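Alkylpurine DNA glycosylase AlkC (Pseudomonas fluorescens, PDB 5VI0) excises alkylated bases from DNA as a base-excision-repair glycosylase that works without flipping the damaged nucleotide out of the helix. Local coordinates at residues I242-T247 / G310-F315; A300-K305 / V350-V355. All coordinates share one frame; numbering follows the deposited sequence.

Contact 1: residues I242-T247 / G310-F315; sequences IKQGNT and GAAKVF. With nucleotides of chain E.
Lys243 and Val314 share the polar link between the end of helix 239-243 and the edge of the strand: Val314 N reaches Lys243 O at 3.2 Å, a weak hydrogen bond bent to 133°. A softer CH...O contact follows, Gln244 CA lying 3.4 Å from Ala312 O. The ammonium of Lys313, on a chain folded back at three torsions, hovers 3.5 Å from Lys243 O while bonding weakly to Val314 O within its own strand.

The van der Waals contacts run beside these. Ala312 turns its methyl toward the loop, CB coming to 3.3 Å from Gln244 O, a close approach that the small alanine permits. The aliphatic part of Gln244 lies against the Ala312 carbonyl. In Val314, CG1 lies anti to the backbone N (chi1 167°), which sets CG2 beside that N and 3.3 Å from Gly245 N. Gly245 has positive phi and closes the helix in a Schellman motif; a CB there would collide with that same CG2 methyl, so glycine suits both the turn and the packing.

Phe315 faces the DNA instead. Its CE2 lies 3.6 Å from O3' of DA2 of chain E, the sugar C3' meeting the ring at its edge, while Lys313 CD covers one face toward the rim, 3.9 Å above the plane. Cutting Phe315 back to an alanine would probably leave C3' of the DA2 sugar without its aromatic neighbour and Lys313 CD without a ring beneath it.

In the neighbouring strand 293-304, Val314 finds Ala300 and, on the other face, Phe315 meets the ring of Tyr299. Ile242 turns the other way, onto helix 247-252, so the contact joins the last helices of the helical part to the outermost strand 310-322 of the beta domain.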
loop_
_atom_site.group_PDB
_atom_site.type_symbol
_atom_site.label_atom_id
_atom_site.label_comp_id
_atom_site.label_asym_id
_atom_site.label_seq_id
_atom_site.Cartn_x
_atom_site.Cartn_y
_atom_site.Cartn_z
ATOM N N ILE A 242 3.093 12.481 5.469
ATOM C CA ILE A 242 4.221 13.382 5.247
ATOM C C ILE A 242 3.948 14.258 4.035
ATOM O O ILE A 242 4.000 15.488 4.114
ATOM C CB ILE A 242 5.529 12.591 5.069
ATOM C CG1 ILE A 242 5.818 11.690 6.269
ATOM C CG2 ILE A 242 6.671 13.542 4.866
ATOM C CD1 ILE A 242 6.107 12.429 7.514
ATOM N N LYS A 243 3.607 13.634 2.904
ATOM C CA LYS A 243 3.360 14.387 1.681
ATOM C C LYS A 243 2.171 15.335 1.823
ATOM O O LYS A 243 2.045 16.277 1.036
ATOM C CB LYS A 243 3.169 13.418 0.500
ATOM C CG LYS A 243 4.457 12.672 0.100
ATOM C CD LYS A 243 4.275 11.663 -1.062
ATOM C CE LYS A 243 3.837 10.272 -0.581
ATOM N NZ LYS A 243 3.859 9.167 -1.625
ATOM N N GLN A 244 1.309 15.127 2.814
ATOM C CA GLN A 244 0.260 16.093 3.110
ATOM C C GLN A 244 0.718 17.202 4.035
ATOM O O GLN A 244 -0.059 18.136 4.276
ATOM C CB GLN A 244 -0.949 15.407 3.750
ATOM C CG GLN A 244 -1.806 14.636 2.785
ATOM C CD GLN A 244 -2.611 13.566 3.479
ATOM O OE1 GLN A 244 -3.116 13.766 4.586
ATOM N NE2 GLN A 244 -2.712 12.410 2.844
ATOM N N GLY A 245 1.937 17.120 4.567
ATOM C CA GLY A 245 2.393 18.097 5.541
ATOM C C GLY A 245 1.689 17.968 6.872
ATOM O O GLY A 245 1.426 18.983 7.534
ATOM N N ASN A 246 1.350 16.743 7.269
ATOM C CA ASN A 246 0.800 16.497 8.593
ATOM C C ASN A 246 1.832 16.854 9.663
ATOM O O ASN A 246 2.931 16.287 9.696
ATOM C CB ASN A 246 0.382 15.039 8.731
ATOM C CG ASN A 246 -0.190 14.737 10.095
ATOM O OD1 ASN A 246 0.546 14.547 11.065
ATOM N ND2 ASN A 246 -1.516 14.712 10.184
ATOM N N THR A 247 1.457 17.773 10.552
ATOM C CA THR A 247 2.393 18.293 11.547
ATOM C C THR A 247 2.914 17.190 12.462
ATOM O O THR A 247 4.118 17.106 12.736
ATOM C CB THR A 247 1.704 19.389 12.356
ATOM O OG1 THR A 247 1.558 20.543 11.525
ATOM C CG2 THR A 247 2.506 19.732 13.608
ATOM N N GLY A 310 -10.868 18.128 0.857
ATOM C CA GLY A 310 -9.519 18.597 0.597
ATOM C C GLY A 310 -8.512 17.476 0.777
ATOM O O GLY A 310 -8.674 16.616 1.644
ATOM N N ALA A 311 -7.474 17.493 -0.062
ATOM C CA ALA A 311 -6.318 16.612 0.072
ATOM C C ALA A 311 -5.055 17.437 -0.113
ATOM O O ALA A 311 -4.825 17.988 -1.194
ATOM C CB ALA A 311 -6.366 15.470 -0.943
ATOM N N ALA A 312 -4.223 17.496 0.924
ATOM C CA ALA A 312 -3.116 18.440 0.951
ATOM C C ALA A 312 -1.898 17.911 0.196
ATOM O O ALA A 312 -1.575 16.722 0.260
ATOM C CB ALA A 312 -2.741 18.765 2.398
ATOM N N LYS A 313 -1.221 18.813 -0.515
ATOM C CA LYS A 313 0.061 18.542 -1.157
ATOM C C LYS A 313 1.058 19.616 -0.721
ATOM O O LYS A 313 0.732 20.809 -0.718
ATOM C CB LYS A 313 -0.094 18.519 -2.686
ATOM C CG LYS A 313 0.753 17.485 -3.412
ATOM C CD LYS A 313 2.149 18.017 -3.752
ATOM C CE LYS A 313 3.214 16.926 -3.641
ATOM N NZ LYS A 313 3.384 16.461 -2.218
ATOM N N VAL A 314 2.271 19.197 -0.363
ATOM C CA VAL A 314 3.310 20.091 0.136
ATOM C C VAL A 314 4.310 20.414 -0.970
ATOM O O VAL A 314 4.868 19.506 -1.594
ATOM C CB VAL A 314 4.031 19.465 1.337
ATOM C CG1 VAL A 314 5.308 20.247 1.650
ATOM C CG2 VAL A 314 3.124 19.479 2.517
ATOM N N PHE A 315 4.576 21.702 -1.179
ATOM C CA PHE A 315 5.644 22.168 -2.063
ATOM C C PHE A 315 6.761 22.835 -1.258
ATOM O O PHE A 315 6.520 23.402 -0.190
ATOM C CB PHE A 315 5.105 23.151 -3.111
ATOM C CG PHE A 315 3.955 22.604 -3.907
ATOM C CD1 PHE A 315 2.650 22.787 -3.478
ATOM C CD2 PHE A 315 4.180 21.882 -5.067
ATOM C CE1 PHE A 315 1.597 22.270 -4.185
ATOM C CE2 PHE A 315 3.123 21.367 -5.786
ATOM C CZ PHE A 315 1.827 21.558 -5.343
ATOM P P DA E 2 8.754 20.120 -4.548
ATOM O OP1 DA E 2 8.367 21.421 -3.950
ATOM O OP2 DA E 2 8.554 18.828 -3.846
ATOM O "O5'" DA E 2 7.980 19.890 -5.925
ATOM C "C5'" DA E 2 7.973 20.890 -6.920
ATOM C "C4'" DA E 2 7.167 20.415 -8.115
ATOM O "O4'" DA E 2 7.906 19.393 -8.809
ATOM C "C3'" DA E 2 5.802 19.816 -7.779
ATOM O "O3'" DA E 2 4.830 20.285 -8.734
ATOM C "C2'" DA E 2 6.029 18.294 -7.816
ATOM C "C1'" DA E 2 7.252 18.131 -8.717
ATOM N N9 DA E 2 8.236 17.146 -8.235
ATOM C C8 DA E 2 8.325 16.591 -6.981
ATOM N N7 DA E 2 9.330 15.746 -6.848
ATOM C C5 DA E 2 9.948 15.756 -8.096
ATOM C C6 DA E 2 11.077 15.077 -8.620
ATOM N N6 DA E 2 11.824 14.211 -7.923
ATOM N N1 DA E 2 11.408 15.316 -9.898
ATOM C C2 DA E 2 10.667 16.165 -10.611
ATOM N N3 DA E 2 9.602 16.863 -10.236
ATOM C C4 DA E 2 9.290 16.615 -8.957
#

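Contact 2: residues A300-K305 / V350-V355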
loop_
_atom_site.group_PDB
_atom_site.type_symbol
_atom_site.label_atom_id
_atom_site.label_comp_id
_atom_site.label_asym_id
_atom_site.label_seq_id
_atom_site.Cartn_x
_atom_site.Cartn_y
_atom_site.Cartn_z
ATOM N N ALA A 300 1.557 24.162 1.813
ATOM C CA ALA A 300 0.657 23.099 1.406
ATOM C C ALA A 300 -0.634 23.708 0.897
ATOM O O ALA A 300 -1.125 24.701 1.438
ATOM C CB ALA A 300 0.368 22.130 2.549
ATOM N N ILE A 301 -1.153 23.117 -0.166
ATOM C CA ILE A 301 -2.445 23.465 -0.725
ATOM C C ILE A 301 -3.395 22.320 -0.404
ATOM O O ILE A 301 -3.098 21.162 -0.718
ATOM C CB ILE A 301 -2.340 23.706 -2.237
ATOM C CG1 ILE A 301 -1.307 24.804 -2.508
ATOM C CG2 ILE A 301 -3.702 24.071 -2.818
ATOM C CD1 ILE A 301 -1.231 25.268 -3.965
ATOM N N ASP A 302 -4.507 22.623 0.266
ATOM C CA ASP A 302 -5.584 21.642 0.413
ATOM C C ASP A 302 -6.357 21.647 -0.888
ATOM O O ASP A 302 -7.339 22.366 -1.053
ATOM C CB ASP A 302 -6.494 21.969 1.584
ATOM C CG ASP A 302 -5.799 21.859 2.887
ATOM O OD1 ASP A 302 -4.758 21.181 2.934
ATOM O OD2 ASP A 302 -6.289 22.455 3.863
ATOM N N TYR A 303 -5.876 20.874 -1.845
ATOM C CA TYR A 303 -6.553 20.789 -3.125
ATOM C C TYR A 303 -7.935 20.173 -2.948
ATOM O O TYR A 303 -8.102 19.174 -2.240
ATOM C CB TYR A 303 -5.726 19.949 -4.087
ATOM C CG TYR A 303 -4.569 20.667 -4.726
ATOM C CD1 TYR A 303 -4.766 21.501 -5.830
ATOM C CD2 TYR A 303 -3.272 20.486 -4.255
ATOM C CE1 TYR A 303 -3.701 22.142 -6.438
ATOM C CE2 TYR A 303 -2.203 21.120 -4.851
ATOM C CZ TYR A 303 -2.418 21.947 -5.938
ATOM O OH TYR A 303 -1.347 22.574 -6.529
ATOM N N VAL A 304 -8.929 20.775 -3.588
ATOM C CA VAL A 304 -10.278 20.226 -3.578
ATOM C C VAL A 304 -10.332 19.053 -4.549
ATOM O O VAL A 304 -9.998 19.199 -5.728
ATOM C CB VAL A 304 -11.310 21.298 -3.945
ATOM C CG1 VAL A 304 -12.720 20.679 -4.039
ATOM C CG2 VAL A 304 -11.264 22.435 -2.918
ATOM N N LYS A 305 -10.752 17.888 -4.059
ATOM C CA LYS A 305 -10.735 16.663 -4.849
ATOM C C LYS A 305 -12.139 16.304 -5.360
ATOM O O LYS A 305 -13.089 17.083 -5.224
ATOM C CB LYS A 305 -10.109 15.555 -4.007
ATOM C CG LYS A 305 -8.652 15.845 -3.693
ATOM C CD LYS A 305 -7.823 15.665 -4.949
ATOM C CE LYS A 305 -6.520 16.414 -4.898
ATOM N NZ LYS A 305 -5.711 16.099 -6.111
ATOM N N VAL A 350 -7.409 26.178 0.623
ATOM C CA VAL A 350 -6.637 26.716 1.729
ATOM C C VAL A 350 -5.154 26.470 1.476
ATOM O O VAL A 350 -4.761 25.434 0.924
ATOM C CB VAL A 350 -7.094 26.082 3.053
ATOM C CG1 VAL A 350 -6.279 26.640 4.226
ATOM C CG2 VAL A 350 -8.585 26.310 3.257
ATOM N N VAL A 351 -4.324 27.424 1.890
ATOM C CA VAL A 351 -2.879 27.379 1.702
ATOM C C VAL A 351 -2.225 27.618 3.056
ATOM O O VAL A 351 -2.439 28.670 3.666
ATOM C CB VAL A 351 -2.411 28.433 0.686
ATOM C CG1 VAL A 351 -0.892 28.409 0.545
ATOM C CG2 VAL A 351 -3.070 28.190 -0.651
ATOM N N HIS A 352 -1.430 26.659 3.521
ATOM C CA HIS A 352 -0.729 26.773 4.797
ATOM C C HIS A 352 0.754 26.982 4.550
ATOM O O HIS A 352 1.328 26.368 3.645
ATOM C CB HIS A 352 -0.893 25.521 5.671
ATOM C CG HIS A 352 -2.285 24.983 5.709
ATOM N ND1 HIS A 352 -3.240 25.452 6.586
ATOM C CD2 HIS A 352 -2.885 24.018 4.974
ATOM C CE1 HIS A 352 -4.368 24.794 6.390
ATOM N NE2 HIS A 352 -4.180 23.921 5.417
ATOM N N VAL A 353 1.378 27.827 5.372
ATOM C CA VAL A 353 2.820 27.998 5.345
ATOM C C VAL A 353 3.431 27.218 6.500
ATOM O O VAL A 353 3.005 27.357 7.660
ATOM C CB VAL A 353 3.205 29.478 5.407
ATOM C CG1 VAL A 353 4.728 29.600 5.503
ATOM C CG2 VAL A 353 2.676 30.157 4.177
ATOM N N LEU A 354 4.433 26.401 6.182
ATOM C CA LEU A 354 5.097 25.539 7.147
ATOM C C LEU A 354 6.532 26.004 7.326
ATOM O O LEU A 354 7.260 26.171 6.343
ATOM C CB LEU A 354 5.084 24.073 6.691
ATOM C CG LEU A 354 3.788 23.260 6.817
ATOM C CD1 LEU A 354 2.721 23.809 5.907
ATOM C CD2 LEU A 354 4.029 21.811 6.463
ATOM N N VAL A 355 6.944 26.190 8.576
ATOM C CA VAL A 355 8.338 26.466 8.908
ATOM C C VAL A 355 8.806 25.410 9.900
ATOM O O VAL A 355 8.260 25.299 11.004
ATOM C CB VAL A 355 8.521 27.881 9.477
ATOM C CG1 VAL A 355 9.986 28.123 9.741
ATOM C CG2 VAL A 355 7.973 28.921 8.494
HETATM O O HOH W 1 -8.913 23.952 0.569
#
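His352 offers its ring edge to the carboxylate of Asp302, with OD2 close to the ring plane. NE2 donates to OD2 at 3.0 Å and the bond is nearly straight (162°), yet the carboxylate is met from above its own plane, the two flat groups standing 56° apart. With CG anti to the carbonyl carbon (chi1 -44°), the imidazole swings back along the sheet to Asp302, two positions further along the partner strand than its paired residue, Ala300. ND1 bonds to Ser362 OG, so both ring nitrogens are engaged and the rotation of the ring is fixed. The second flat group, the Tyr303 ring, carries Ile301 CG2 over the centre of one face, 3.7 Å above the plane.

Backbone bonds hold the two strands in register. Ala300 and His352 form an antiparallel hydrogen-bonded pair, each N reaching the other's O at 2.9 Å, and Asp302 N continues the ladder to Val350 O. The return link of this last pair, Asp302 O to Val350 N, runs through a water that donates to the first and accepts from the second, consistent with the inverse gamma turn centred on Asp302.

On the two faces of the sheet, small and branched side chains from neighbouring strands meet. Ile301 CG1 touches Val351 CG2 at 4.2 Å in the non-hydrogen-bonded pair, on the face opposite His352. Ala300, small enough to sit beside the imidazole, meets Leu354 CD1 through its CB at 4.4 Å. Val350 lies alongside Asp302, its CB 3.8 Å from OD2.

Strand 293-304 is paired on its other side with strand 310-322, and strand 347-355 with strand 358-368, which supplies Ser362 as well as Phe365 against Val351. The pair is thus an interior step of the immunoglobulin-like C-terminal beta domain.

In the fold
Contacts 1 and 2 lie side by side, their centres about 7 Å apart. Their segments alternate along the chain: 242-247, 300-305, 310-315, then 350-355. Strands 293-304 and 310-322 follow one another and pair directly, with Ala311 N 2.8 Å from Tyr303 O and Lys313 N 3.0 Å from Ile301 O, both probable hydrogen bonds, and strand 293-304 lies between 310-322 and 347-355 in the sheet. Contact 2 lies within the sheet, whereas contact 1 joins its edge strand to the end of the helical part. Together they link the end of the helical part, through the edge strand, to the inner strands of the sheet, close to the bound DNA.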